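Local coordinates for conserved hypothetical protein (Nitrosomonas europaea, PDB 1XFS), which is of unknown function but belongs to the AHA1 family, with a Bet v 1-like fold that in relatives often encloses a pocket for hydrophobic ligands, at residues Leu18-Val22 and Asn23-Arg27. Sequence-based numbering, arbitrary orientation.
Sequences LAVPV and NLVWR
P21 and L24 meet at the very start of helix 22-30 and offer a compact example of how a strand can hand over to a helix through a short loop. P21 holds the N-cap position, and its puckered ring lies obliquely across the leucine branch, CG coming to 3.4 Å from L24 CD1, a tight approach for two carbons. The L24 side chain leans back over the incoming chain because its CG stands beside its own backbone N and opposite the carbonyl carbon (chi1 -69°). Its CB is reached at about a right angle by V20, whose CG1 lies 3.5 Å from L24 CB. The same methyl touches a second helical residue, V25, at CG2, so one branch of V20 fills the angle between two successive side chains of the first turn.

On the same side of the proline ring, nearer CB, N23 folds its amide back toward the cap: with CG between backbone N and carbonyl carbon (chi1 65°), OD1 rests 3.1 Å from P21 CB. The backbone completes the join. P21 O accepts a well-directed bond from V25 N at 3.2 Å, lying in the carbonyl plane, and a weak one from L24 N; V25 CG2 packs against this oxygen too. One residue on, V22 O receives W26 N at 2.9 Å.

This turn links edge strand 11-18 to helix 22-30, the first helix of the Bet v 1-like fold. V22 and V25 bear on T127 of strand 127-134 and, with W26, on L120 of strand 115-122, while V20 reaches L164 and K165 of helix 149-167, so the start of helix 22-30 faces the sheet and V20 in the preceding loop packs on that long C-terminal helix.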
loop_
_atom_site.group_PDB
_atom_site.type_symbol
_atom_site.label_atom_id
_atom_site.label_comp_id
_atom_site.label_asym_id
_atom_site.label_seq_id
_atom_site.Cartn_x
_atom_site.Cartn_y
_atom_site.Cartn_z
ATOM N N LEU A 18 27.066 1.275 7.169
ATOM C CA LEU A 18 27.133 1.222 8.626
ATOM C C LEU A 18 28.012 0.064 9.076
ATOM O O LEU A 18 27.885 -1.048 8.569
ATOM C CB LEU A 18 25.738 1.057 9.239
ATOM C CG LEU A 18 24.723 2.188 9.051
ATOM C CD1 LEU A 18 24.157 2.137 7.645
ATOM C CD2 LEU A 18 23.603 2.040 10.073
ATOM N N ALA A 19 28.897 0.329 10.034
ATOM C CA ALA A 19 29.799 -0.697 10.550
ATOM C C ALA A 19 29.102 -1.512 11.633
ATOM O O ALA A 19 29.581 -1.620 12.765
ATOM C CB ALA A 19 31.060 -0.047 11.103
ATOM N N VAL A 20 27.964 -2.087 11.261
ATOM C CA VAL A 20 27.148 -2.892 12.150
ATOM C C VAL A 20 26.552 -4.025 11.321
ATOM O O VAL A 20 26.243 -3.841 10.145
ATOM C CB VAL A 20 26.001 -2.037 12.748
ATOM C CG1 VAL A 20 25.033 -2.905 13.525
ATOM C CG2 VAL A 20 26.586 -0.953 13.644
ATOM N N PRO A 21 26.411 -5.221 11.914
ATOM C CA PRO A 21 25.845 -6.379 11.210
ATOM C C PRO A 21 24.384 -6.150 10.819
ATOM O O PRO A 21 23.666 -5.407 11.485
ATOM C CB PRO A 21 26.013 -7.510 12.224
ATOM C CG PRO A 21 25.888 -6.792 13.528
ATOM C CD PRO A 21 26.750 -5.577 13.302
ATOM N N VAL A 22 23.955 -6.806 9.747
ATOM C CA VAL A 22 22.600 -6.652 9.232
ATOM C C VAL A 22 21.502 -7.034 10.216
ATOM O O VAL A 22 20.427 -6.427 10.219
ATOM C CB VAL A 22 22.404 -7.460 7.923
ATOM C CG1 VAL A 22 22.435 -8.963 8.214
ATOM C CG2 VAL A 22 21.096 -7.066 7.257
ATOM N N ASN A 23 21.759 -8.037 11.050
ATOM C CA ASN A 23 20.754 -8.462 12.020
ATOM C C ASN A 23 20.454 -7.335 13.006
ATOM O O ASN A 23 19.299 -7.107 13.363
ATOM C CB ASN A 23 21.218 -9.726 12.764
ATOM C CG ASN A 23 22.444 -9.489 13.625
ATOM O OD1 ASN A 23 23.479 -9.030 13.146
ATOM N ND2 ASN A 23 22.331 -9.810 14.909
ATOM N N LEU A 24 21.492 -6.620 13.432
ATOM C CA LEU A 24 21.305 -5.516 14.368
ATOM C C LEU A 24 20.617 -4.328 13.712
ATOM O O LEU A 24 19.743 -3.706 14.310
ATOM C CB LEU A 24 22.644 -5.070 14.950
ATOM C CG LEU A 24 23.321 -6.060 15.894
ATOM C CD1 LEU A 24 24.607 -5.434 16.412
ATOM C CD2 LEU A 24 22.392 -6.408 17.052
ATOM N N VAL A 25 21.020 -4.011 12.484
ATOM C CA VAL A 25 20.421 -2.902 11.759
ATOM C C VAL A 25 18.931 -3.167 11.599
ATOM O O VAL A 25 18.100 -2.270 11.793
ATOM C CB VAL A 25 21.063 -2.726 10.364
ATOM C CG1 VAL A 25 20.331 -1.640 9.577
ATOM C CG2 VAL A 25 22.533 -2.357 10.521
ATOM N N TRP A 26 18.589 -4.404 11.264
ATOM C CA TRP A 26 17.189 -4.755 11.093
ATOM C C TRP A 26 16.409 -4.508 12.373
ATOM O O TRP A 26 15.296 -4.000 12.326
ATOM C CB TRP A 26 17.048 -6.215 10.669
ATOM C CG TRP A 26 15.619 -6.614 10.423
ATOM C CD1 TRP A 26 14.837 -7.399 11.217
ATOM C CD2 TRP A 26 14.808 -6.247 9.296
ATOM N NE1 TRP A 26 13.585 -7.553 10.653
ATOM C CE2 TRP A 26 13.545 -6.856 9.472
ATOM C CE3 TRP A 26 15.030 -5.466 8.151
ATOM C CZ2 TRP A 26 12.503 -6.710 8.545
ATOM C CZ3 TRP A 26 13.988 -5.321 7.223
ATOM C CH2 TRP A 26 12.746 -5.942 7.432
ATOM N N ARG A 27 16.983 -4.861 13.518
ATOM C CA ARG A 27 16.281 -4.637 14.773
ATOM C C ARG A 27 16.091 -3.140 15.008
ATOM O O ARG A 27 15.046 -2.701 15.499
ATOM C CB ARG A 27 17.038 -5.270 15.942
ATOM C CG ARG A 27 17.097 -6.789 15.861
ATOM C CD ARG A 27 17.823 -7.378 17.056
ATOM N NE ARG A 27 17.153 -7.029 18.303
ATOM C CZ ARG A 27 17.590 -7.377 19.510
ATOM N NH1 ARG A 27 18.701 -8.087 19.637
ATOM N NH2 ARG A 27 16.908 -7.019 20.592
#